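Local atomic coordinates of membrane attack complex assembly inhibitor BGA71 (Borreliella bavariensis, PDB entry 6FMH), a protein that blocks assembly of the complement membrane attack complex and, as a borrelial outer surface protein, probably helps the Lyme disease spirochaete survive in host serum. Residues 159-163 with 164-168; 113-116 with 117-121; 185-188 with 189-193. All coordinates share one frame; numbering follows the deposited sequence.

Interaction 1: 159-163 with 164-168; sequences IDDYN and KDSKN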
ATOM      1  N   ILE A 159     -15.633  24.827  -6.343  1.00 11.71           N
ATOM      2  CA  ILE A 159     -16.850  24.673  -5.554  1.00 12.26           C
ATOM      3  C   ILE A 159     -17.491  26.037  -5.258  1.00 13.72           C
ATOM      4  O   ILE A 159     -18.707  26.209  -5.398  1.00 13.84           O
ATOM      5  CB  ILE A 159     -16.612  23.950  -4.204  1.00 11.59           C
ATOM      6  CG1 ILE A 159     -16.008  22.524  -4.405  1.00 12.06           C
ATOM      7  CG2 ILE A 159     -17.884  23.941  -3.370  1.00 11.22           C
ATOM      8  CD1 ILE A 159     -16.871  21.514  -5.127  1.00 12.43           C
ATOM      9  N   ASP A 160     -16.684  26.993  -4.806  1.00 14.93           N
ATOM     10  CA  ASP A 160     -17.195  28.310  -4.544  1.00 15.96           C
ATOM     11  C   ASP A 160     -17.750  28.952  -5.821  1.00 16.87           C
ATOM     12  O   ASP A 160     -18.831  29.542  -5.795  1.00 17.31           O
ATOM     13  CB  ASP A 160     -16.087  29.191  -4.033  1.00 16.23           C
ATOM     14  CG  ASP A 160     -15.600  28.790  -2.728  1.00 17.17           C
ATOM     15  OD1 ASP A 160     -16.141  27.832  -2.111  1.00 19.32           O
ATOM     16  OD2 ASP A 160     -14.623  29.431  -2.306  1.00 18.79           O
ATOM     17  N   ASP A 161     -16.971  28.900  -6.901  1.00 16.36           N
ATOM     18  CA  ASP A 161     -17.402  29.457  -8.179  1.00 15.57           C
ATOM     19  C   ASP A 161     -18.714  28.876  -8.627  1.00 13.24           C
ATOM     20  O   ASP A 161     -19.569  29.580  -9.131  1.00 13.01           O
ATOM     21  CB  ASP A 161     -16.337  29.200  -9.261  1.00 16.18           C
ATOM     22  CG  ASP A 161     -15.224  30.246  -9.266  1.00 17.46           C
ATOM     23  OD1 ASP A 161     -15.288  31.254  -8.523  1.00 15.43           O
ATOM     24  OD2 ASP A 161     -14.254  30.044 -10.022  1.00 21.10           O
ATOM     25  N   TYR A 162     -18.867  27.592  -8.418  1.00 12.46           N
ATOM     26  CA  TYR A 162     -20.097  26.903  -8.801  1.00 12.45           C
ATOM     27  C   TYR A 162     -21.293  27.411  -8.016  1.00 13.09           C
ATOM     28  O   TYR A 162     -22.329  27.708  -8.585  1.00 13.14           O
ATOM     29  CB  TYR A 162     -19.940  25.391  -8.596  1.00 11.41           C
ATOM     30  CG  TYR A 162     -21.110  24.579  -9.088  1.00 10.70           C
ATOM     31  CD1 TYR A 162     -21.219  24.239 -10.440  1.00 10.61           C
ATOM     32  CD2 TYR A 162     -22.111  24.110  -8.198  1.00  9.84           C
ATOM     33  CE1 TYR A 162     -22.300  23.485 -10.903  1.00  9.90           C
ATOM     34  CE2 TYR A 162     -23.152  23.356  -8.644  1.00  9.38           C
ATOM     35  CZ  TYR A 162     -23.253  23.061  -9.990  1.00  9.46           C
ATOM     36  OH  TYR A 162     -24.292  22.318 -10.454  1.00  9.34           O
ATOM     37  N   ASN A 163     -21.135  27.538  -6.705  1.00 14.54           N
ATOM     38  CA  ASN A 163     -22.212  28.020  -5.872  1.00 15.78           C
ATOM     39  C   ASN A 163     -22.599  29.464  -6.144  1.00 17.07           C
ATOM     40  O   ASN A 163     -23.790  29.830  -5.976  1.00 20.39           O
ATOM     41  CB  ASN A 163     -21.862  27.875  -4.411  1.00 16.10           C
ATOM     42  CG  ASN A 163     -21.879  26.453  -3.979  1.00 16.88           C
ATOM     43  OD1 ASN A 163     -22.664  25.662  -4.471  1.00 17.37           O
ATOM     44  ND2 ASN A 163     -21.001  26.097  -3.067  1.00 18.61           N
ATOM     45  N   LYS A 164     -21.647  30.274  -6.596  1.00 15.74           N
ATOM     46  CA  LYS A 164     -21.957  31.627  -7.007  1.00 15.96           C
ATOM     47  C   LYS A 164     -22.405  31.699  -8.479  1.00 17.91           C
ATOM     48  O   LYS A 164     -22.773  32.767  -8.969  1.00 20.61           O
ATOM     49  CB  LYS A 164     -20.808  32.592  -6.739  1.00 15.00           C
ATOM     50  CG  LYS A 164     -20.383  32.628  -5.274  1.00 14.55           C
ATOM     51  CD  LYS A 164     -19.089  33.434  -5.044  1.00 14.08           C
ATOM     52  CE  LYS A 164     -18.577  33.223  -3.630  1.00 13.49           C
ATOM     53  NZ  LYS A 164     -17.539  34.179  -3.178  1.00 13.67           N
ATOM     54  N   ASP A 165     -22.471  30.574  -9.176  1.00 19.03           N
ATOM     55  CA  ASP A 165     -22.811  30.568 -10.639  1.00 19.19           C
ATOM     56  C   ASP A 165     -21.932  31.518 -11.461  1.00 17.71           C
ATOM     57  O   ASP A 165     -22.407  32.092 -12.439  1.00 15.54           O
ATOM     58  CB  ASP A 165     -24.297  30.913 -10.898  1.00 18.01           C
ATOM     59  CG  ASP A 165     -24.757  30.559 -12.317  1.00 17.22           C
ATOM     60  OD1 ASP A 165     -24.246  29.627 -12.947  1.00 15.41           O
ATOM     61  OD2 ASP A 165     -25.677  31.232 -12.822  1.00 19.19           O
ATOM     62  N   SER A 166     -20.680  31.657 -11.046  1.00 17.74           N
ATOM     63  CA  SER A 166     -19.721  32.500 -11.736  1.00 18.90           C
ATOM     64  C   SER A 166     -19.539  32.037 -13.163  1.00 20.77           C
ATOM     65  O   SER A 166     -19.129  30.920 -13.391  1.00 18.08           O
ATOM     66  CB  SER A 166     -18.355  32.427 -11.054  1.00 18.70           C
ATOM     67  OG  SER A 166     -18.390  33.123  -9.835  1.00 20.01           O
ATOM     68  N   LYS A 167     -19.745  32.936 -14.117  1.00 25.20           N
ATOM     69  CA  LYS A 167     -19.588  32.596 -15.514  1.00 29.91           C
ATOM     70  C   LYS A 167     -20.633  31.555 -15.916  1.00 30.74           C
ATOM     71  O   LYS A 167     -20.391  30.701 -16.764  1.00 27.77           O
ATOM     72  CB  LYS A 167     -18.192  32.057 -15.772  1.00 34.11           C
ATOM     73  CG  LYS A 167     -17.076  33.057 -15.483  1.00 39.54           C
ATOM     74  CD  LYS A 167     -15.719  32.549 -15.937  1.00 48.08           C
ATOM     75  CE  LYS A 167     -14.514  33.311 -15.258  1.00 55.15           C
ATOM     76  NZ  LYS A 167     -13.760  32.562 -14.178  1.00 60.81           N
ATOM     77  N   ASN A 168     -21.800  31.664 -15.276  1.00 30.85           N
ATOM     78  CA  ASN A 168     -22.946  30.824 -15.561  1.00 28.69           C
ATOM     79  C   ASN A 168     -22.669  29.321 -15.452  1.00 28.19           C
ATOM     80  O   ASN A 168     -23.373  28.503 -16.064  1.00 28.81           O
ATOM     81  CB  ASN A 168     -23.476  31.165 -16.933  1.00 31.43           C
ATOM     82  CG  ASN A 168     -23.916  32.611 -17.041  1.00 34.02           C
ATOM     83  OD1 ASN A 168     -23.582  33.280 -18.023  1.00 42.79           O
ATOM     84  ND2 ASN A 168     -24.635  33.116 -16.040  1.00 31.68           N
TER
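The N-H of Ser-166 reaches back to the carbonyl of Asp-161 (N to O 3.0 Å), and that of Asp-165 to the carbonyl of Tyr-162 (N to O 2.9 Å). With the positive phi of Asp-165 (52°), these two bonds define a Schellman motif closing the C-terminal end of helix 127-163. They differ in geometry: Ser-166 N is tilted only modestly from the carbonyl plane of Asp-161, whereas Asp-165 N sits well above that of Tyr-162, 67° out of it. One residue earlier, Lys-164 N still makes the ordinary helical bond to Asp-160 O, at 3.0 Å.

The polar ends of several side chains are held from beyond the turn. Asp-161 OD2 is hydrogen-bonded to the hydroxyl of Tyr-179 on helix 173-183, and Tyr-162 OH to Glu-81 on helix 73-88. The carboxylate of Asp-165 is gripped at both oxygens, by Gln-170 N at OD1 and Thr-171 OG1 at OD2, which ties the reversal to the following loop. Within the turn, Lys-164 runs extended beyond CG and passes its CB, CG and CD close to the Asp-160 carbonyl oxygen, CG lying 3.5 Å from Asp-160 O; its ammonium stays apart from the nearby acid, with NZ 5.6 Å from Asp-160 OD2. Ser-166 turns its CB toward the helix end and sets it 3.6 Å from Asp-161 O, while Ser-166 OG approaches Asp-161 OD1 to 3.9 Å, too far for a hydrogen bond.

Interaction 2: 113-116 with 117-121; sequences RVLC and LIKEA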
ATOM      1  N   ARG A 113       2.998   5.980  -6.023  1.00 18.75           N
ATOM      2  CA  ARG A 113       4.194   5.530  -6.731  1.00 18.00           C
ATOM      3  C   ARG A 113       5.511   5.733  -6.008  1.00 19.25           C
ATOM      4  O   ARG A 113       6.347   4.883  -6.008  1.00 17.89           O
ATOM      5  CB  ARG A 113       4.272   6.213  -8.089  1.00 18.13           C
ATOM      6  CG  ARG A 113       5.025   5.446  -9.144  1.00 18.75           C
ATOM      7  CD  ARG A 113       5.788   6.281 -10.127  1.00 20.86           C
ATOM      8  NE  ARG A 113       6.766   5.456 -10.802  1.00 21.85           N
ATOM      9  CZ  ARG A 113       6.743   5.131 -12.078  1.00 23.17           C
ATOM     10  NH1 ARG A 113       5.801   5.573 -12.863  1.00 25.97           N
ATOM     11  NH2 ARG A 113       7.674   4.364 -12.565  1.00 20.57           N
ATOM     12  N   VAL A 114       5.694   6.902  -5.445  1.00 21.63           N
ATOM     13  CA  VAL A 114       6.830   7.290  -4.659  1.00 21.26           C
ATOM     14  C   VAL A 114       6.940   6.575  -3.350  1.00 22.35           C
ATOM     15  O   VAL A 114       8.017   6.336  -2.895  1.00 24.04           O
ATOM     16  CB  VAL A 114       6.729   8.776  -4.299  1.00 20.84           C
ATOM     17  CG1 VAL A 114       7.935   9.250  -3.550  1.00 20.04           C
ATOM     18  CG2 VAL A 114       6.490   9.614  -5.519  1.00 21.15           C
ATOM     19  N   LEU A 115       5.829   6.265  -2.727  1.00 21.43           N
ATOM     20  CA  LEU A 115       5.845   5.559  -1.498  1.00 22.86           C
ATOM     21  C   LEU A 115       6.108   4.122  -1.787  1.00 23.50           C
ATOM     22  O   LEU A 115       6.666   3.446  -1.013  1.00 24.22           O
ATOM     23  CB  LEU A 115       4.538   5.737  -0.772  1.00 18.75           C
ATOM     24  CG  LEU A 115       4.527   4.988   0.531  1.00 16.32           C
ATOM     25  CD1 LEU A 115       5.451   5.525   1.581  1.00 15.39           C
ATOM     26  CD2 LEU A 115       3.133   4.954   0.993  1.00 16.05           C
ATOM     27  N   CYS A 116       5.669   3.660  -2.925  1.00 27.63           N
ATOM     28  CA  CYS A 116       5.909   2.310  -3.346  1.00 40.32           C
ATOM     29  C   CYS A 116       7.424   2.143  -3.537  1.00 30.31           C
ATOM     30  O   CYS A 116       7.928   1.123  -3.236  1.00 28.74           O
ATOM     31  CB  CYS A 116       5.038   1.927  -4.590  1.00 64.19           C
ATOM     32  SG  CYS A 116       3.869   0.555  -4.518  1.00104.17           S
ATOM     33  N   LEU A 117       8.119   3.175  -3.976  1.00 23.77           N
ATOM     34  CA  LEU A 117       9.548   3.194  -4.291  1.00 19.99           C
ATOM     35  C   LEU A 117      10.490   3.573  -3.182  1.00 21.67           C
ATOM     36  O   LEU A 117      11.615   3.228  -3.206  1.00 18.71           O
ATOM     37  CB  LEU A 117       9.805   4.221  -5.371  1.00 20.83           C
ATOM     38  CG  LEU A 117       9.583   3.934  -6.824  1.00 22.35           C
ATOM     39  CD1 LEU A 117       9.679   5.189  -7.624  1.00 19.32           C
ATOM     40  CD2 LEU A 117      10.569   2.922  -7.284  1.00 20.83           C
ATOM     41  N   ILE A 118      10.011   4.352  -2.253  1.00 20.36           N
ATOM     42  CA  ILE A 118      10.655   4.648  -1.017  1.00 19.91           C
ATOM     43  C   ILE A 118      10.639   3.429  -0.136  1.00 18.57           C
ATOM     44  O   ILE A 118      11.533   3.230   0.623  1.00 18.18           O
ATOM     45  CB  ILE A 118       9.910   5.789  -0.311  1.00 23.34           C
ATOM     46  CG1 ILE A 118      10.082   7.068  -1.097  1.00 24.59           C
ATOM     47  CG2 ILE A 118      10.352   5.969   1.127  1.00 22.25           C
ATOM     48  CD1 ILE A 118       9.796   8.342  -0.353  1.00 24.89           C
ATOM     49  N   LYS A 119       9.595   2.637  -0.217  1.00 17.35           N
ATOM     50  CA  LYS A 119       9.542   1.412   0.511  1.00 17.11           C
ATOM     51  C   LYS A 119      10.575   0.434   0.012  1.00 17.38           C
ATOM     52  O   LYS A 119      11.178  -0.238   0.788  1.00 17.58           O
ATOM     53  CB  LYS A 119       8.140   0.842   0.477  1.00 15.58           C
ATOM     54  CG  LYS A 119       7.189   1.464   1.466  1.00 14.62           C
ATOM     55  CD  LYS A 119       5.797   1.041   1.173  1.00 13.16           C
ATOM     56  CE  LYS A 119       4.842   1.465   2.239  1.00 11.79           C
ATOM     57  NZ  LYS A 119       3.495   0.964   1.965  1.00 11.04           N
ATOM     58  N   GLU A 120      10.792   0.375  -1.289  1.00 16.94           N
ATOM     59  CA  GLU A 120      11.830  -0.422  -1.916  1.00 15.85           C
ATOM     60  C   GLU A 120      13.228  -0.112  -1.510  1.00 16.26           C
ATOM     61  O   GLU A 120      14.027  -0.963  -1.461  1.00 17.46           O
ATOM     62  CB  GLU A 120      11.770  -0.245  -3.415  1.00 15.13           C
ATOM     63  CG  GLU A 120      12.837  -0.996  -4.193  1.00 14.29           C
ATOM     64  CD  GLU A 120      12.922  -0.567  -5.598  1.00 13.06           C
ATOM     65  OE1 GLU A 120      12.786   0.581  -5.817  1.00 13.23           O
ATOM     66  OE2 GLU A 120      13.114  -1.372  -6.473  1.00 12.50           O
ATOM     67  N   ALA A 121      13.546   1.137  -1.313  1.00 17.65           N
ATOM     68  CA  ALA A 121      14.830   1.536  -0.830  1.00 17.85           C
ATOM     69  C   ALA A 121      15.006   1.195   0.620  1.00 18.87           C
ATOM     70  O   ALA A 121      16.033   0.800   1.009  1.00 18.08           O
ATOM     71  CB  ALA A 121      15.027   3.003  -1.047  1.00 16.88           C
TER
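Val-114 and Ile-118 lie side by side and point the same way, one turn apart. Val-114 has CG1 anti to its own backbone N (chi1 -176°), which directs that methyl toward the next turn, where it meets the terminal methyl of Ile-118: Val-114 CG1 to Ile-118 CD1 is 3.8 Å. Both side chains also pack on Leu-141 of helix 127-163. Leu-115 and Lys-119 are set differently, their side chains crossing obliquely. Extended beyond CG, Lys-119 carries its methylenes past the Leu-115 branch point, with Lys-119 CE 3.9 Å from Leu-115 CG.

These are i to i+4 neighbours on the long helix 90-123, where Lys-119 N makes a regular helical hydrogen bond to Leu-115 O (3.1 Å). Leu-115 also packs against Ala-17 and Leu-20 of helix 12-36, so adjacent faces of the helix meet two different partners. Cys-116, next in sequence, is disulfide-linked through SG to Cys-116 SG of the second subunit, and Lys-119 packs on Tyr-56 of that subunit. Alongside, Leu-117 CD1 comes to the edge of the Arg-113 guanidinium, near its plane, at 4.3 Å from Arg-113 NE.

Interaction 3: 185-188 with 189-193; sequences KTLD and SFKPI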
ATOM      1  N   LYS A 185      -6.475  21.402 -17.024  1.00 21.41           N
ATOM      2  CA  LYS A 185      -5.962  21.082 -18.360  1.00 23.88           C
ATOM      3  C   LYS A 185      -5.106  19.860 -18.342  1.00 21.89           C
ATOM      4  O   LYS A 185      -5.251  18.936 -19.151  1.00 20.84           O
ATOM      5  CB  LYS A 185      -5.055  22.199 -18.874  1.00 28.61           C
ATOM      6  CG  LYS A 185      -5.771  23.338 -19.584  1.00 32.21           C
ATOM      7  CD  LYS A 185      -4.834  24.184 -20.460  1.00 38.16           C
ATOM      8  CE  LYS A 185      -5.492  24.733 -21.740  1.00 43.01           C
ATOM      9  NZ  LYS A 185      -5.008  26.112 -22.105  1.00 46.20           N
ATOM     10  N   THR A 186      -4.220  19.871 -17.368  1.00 21.26           N
ATOM     11  CA  THR A 186      -3.159  18.918 -17.277  1.00 21.47           C
ATOM     12  C   THR A 186      -2.723  18.746 -15.785  1.00 20.13           C
ATOM     13  O   THR A 186      -2.684  19.697 -15.024  1.00 20.17           O
ATOM     14  CB  THR A 186      -2.013  19.428 -18.210  1.00 20.68           C
ATOM     15  OG1 THR A 186      -1.175  18.349 -18.578  1.00 23.61           O
ATOM     16  CG2 THR A 186      -1.170  20.487 -17.572  1.00 20.21           C
ATOM     17  N   LEU A 187      -2.396  17.528 -15.409  1.00 20.25           N
ATOM     18  CA  LEU A 187      -1.649  17.237 -14.178  1.00 21.73           C
ATOM     19  C   LEU A 187      -0.465  18.213 -13.921  1.00 20.29           C
ATOM     20  O   LEU A 187      -0.344  18.794 -12.837  1.00 18.64           O
ATOM     21  CB  LEU A 187      -1.100  15.806 -14.252  1.00 23.78           C
ATOM     22  CG  LEU A 187      -0.162  15.307 -13.179  1.00 26.32           C
ATOM     23  CD1 LEU A 187      -0.945  15.087 -11.904  1.00 30.87           C
ATOM     24  CD2 LEU A 187       0.485  14.005 -13.617  1.00 28.02           C
ATOM     25  N   ASP A 188       0.383  18.379 -14.935  1.00 19.14           N
ATOM     26  CA  ASP A 188       1.601  19.193 -14.825  1.00 18.54           C
ATOM     27  C   ASP A 188       1.341  20.630 -14.379  1.00 17.08           C
ATOM     28  O   ASP A 188       2.202  21.260 -13.816  1.00 16.55           O
ATOM     29  CB  ASP A 188       2.328  19.227 -16.173  1.00 19.61           C
ATOM     30  CG  ASP A 188       3.262  18.067 -16.342  1.00 21.40           C
ATOM     31  OD1 ASP A 188       3.277  17.137 -15.445  1.00 20.74           O
ATOM     32  OD2 ASP A 188       4.021  18.103 -17.363  1.00 21.29           O
ATOM     33  N   SER A 189       0.151  21.155 -14.676  1.00 15.44           N
ATOM     34  CA  SER A 189      -0.165  22.520 -14.355  1.00 13.61           C
ATOM     35  C   SER A 189      -0.277  22.700 -12.863  1.00 12.26           C
ATOM     36  O   SER A 189      -0.149  23.798 -12.375  1.00 11.65           O
ATOM     37  CB  SER A 189      -1.490  22.901 -15.008  1.00 14.32           C
ATOM     38  OG  SER A 189      -2.557  22.066 -14.568  1.00 14.43           O
ATOM     39  N   PHE A 190      -0.561  21.623 -12.129  1.00 11.76           N
ATOM     40  CA  PHE A 190      -0.684  21.715 -10.669  1.00 11.24           C
ATOM     41  C   PHE A 190       0.626  21.479  -9.945  1.00 11.17           C
ATOM     42  O   PHE A 190       0.693  21.648  -8.743  1.00 10.37           O
ATOM     43  CB  PHE A 190      -1.730  20.754 -10.169  1.00 10.98           C
ATOM     44  CG  PHE A 190      -3.077  21.102 -10.631  1.00 10.97           C
ATOM     45  CD1 PHE A 190      -3.747  22.156 -10.080  1.00 10.57           C
ATOM     46  CD2 PHE A 190      -3.693  20.365 -11.647  1.00 11.37           C
ATOM     47  CE1 PHE A 190      -5.027  22.487 -10.495  1.00 10.42           C
ATOM     48  CE2 PHE A 190      -4.979  20.704 -12.075  1.00 11.26           C
ATOM     49  CZ  PHE A 190      -5.641  21.763 -11.484  1.00 10.47           C
ATOM     50  N   LYS A 191       1.675  21.091 -10.685  1.00 11.53           N
ATOM     51  CA  LYS A 191       3.005  20.884 -10.098  1.00 10.94           C
ATOM     52  C   LYS A 191       3.606  22.176  -9.697  1.00 10.50           C
ATOM     53  O   LYS A 191       3.267  23.195 -10.275  1.00  9.90           O
ATOM     54  CB  LYS A 191       3.913  20.182 -11.059  1.00 11.11           C
ATOM     55  CG  LYS A 191       3.600  18.700 -11.158  1.00 11.29           C
ATOM     56  CD  LYS A 191       4.461  17.974 -12.113  1.00 11.83           C
ATOM     57  CE  LYS A 191       4.100  16.475 -12.007  1.00 13.24           C
ATOM     58  NZ  LYS A 191       2.716  16.180 -12.521  1.00 13.90           N
ATOM     59  N   PRO A 192       4.465  22.157  -8.674  1.00 10.87           N
ATOM     60  CA  PRO A 192       5.171  23.371  -8.298  1.00 12.19           C
ATOM     61  C   PRO A 192       6.160  23.801  -9.350  1.00 13.83           C
ATOM     62  O   PRO A 192       6.629  22.996 -10.130  1.00 14.64           O
ATOM     63  CB  PRO A 192       5.795  23.050  -6.926  1.00 11.43           C
ATOM     64  CG  PRO A 192       5.772  21.593  -6.806  1.00 11.48           C
ATOM     65  CD  PRO A 192       4.643  21.102  -7.680  1.00 11.23           C
ATOM     66  N   ILE A 193       6.421  25.087  -9.406  1.00 18.24           N
ATOM     67  CA  ILE A 193       7.159  25.655 -10.538  1.00 22.57           C
ATOM     68  C   ILE A 193       8.679  25.533 -10.409  1.00 23.58           C
ATOM     69  O   ILE A 193       9.211  26.282  -9.618  1.00 30.66           O
ATOM     70  CB  ILE A 193       6.794  27.142 -10.816  1.00 22.03           C
ATOM     71  CG1 ILE A 193       5.273  27.390 -10.678  1.00 23.65           C
ATOM     72  CG2 ILE A 193       7.232  27.448 -12.233  1.00 22.90           C
ATOM     73  CD1 ILE A 193       4.816  28.825 -10.909  1.00 23.21           C
TER
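Lys-191 meets Asp-188 because its chain, extended through CD and CE, bends at the last torsion (chi4 68°) and swings the ammonium back. Lys-191 NZ then lies 3.1 Å from Asp-188 OD1, a salt bridge in which the oxygen is approached nearly head-on, in line with its C-O bond. The same ammonium lies close to the branch of Leu-187, whose side chain crosses that of the lysine. In Ser-189, chi1 of 59° places OG between the backbone N and carbonyl carbon and aims it at Thr-186 O; the hydrogen bond is modelled very short, so its exact length is doubtful.

The backbone beneath is a run of overlapping beta turns, evidenced by three successive i to i+3 bonds: Ser-189 N to Thr-186 O 3.2 Å, Phe-190 N to Leu-187 O 2.9 Å and Lys-191 N to Asp-188 O 3.2 Å. In each, the donor stands above the carbonyl plane, by as much as 70° for the last. Thr-186 O accepts from both the N-H and the hydroxyl of Ser-189. Thr-186 CG2 touches Ser-189 CB at 3.5 Å. Separately, the carbonyl oxygen of Leu-187 sits at the edge of the Phe-190 ring, near its plane, 3.9 Å from Phe-190 CD2. Leu-187 packs on Ser-106, Ile-107 and Asp-110 of helix 90-123, while Phe-190 lies on Thr-147 and Lys-154 of helix 127-163.

Overall arrangement
Along this all-helical chain the contacts come in series: interaction 2 on helix 90-123, interaction 1 at the end of the next helix, 127-163, and interaction 3 in the C-terminal tail after helix 173-183. Interactions 1 and 2 lie on opposite sides of the chain's centre, their own centres 39 Å apart. Interaction 3 is about equally far from both, its centre 23 Å from that of interaction 1 and 22 Å from that of interaction 2; none touches another. Its residues pack on both long helices, so the tail links the two elements that carry the other contacts. Only interaction 2 reaches the second subunit, so the intersubunit disulfide lies well away from the helix end and loop at 159-168.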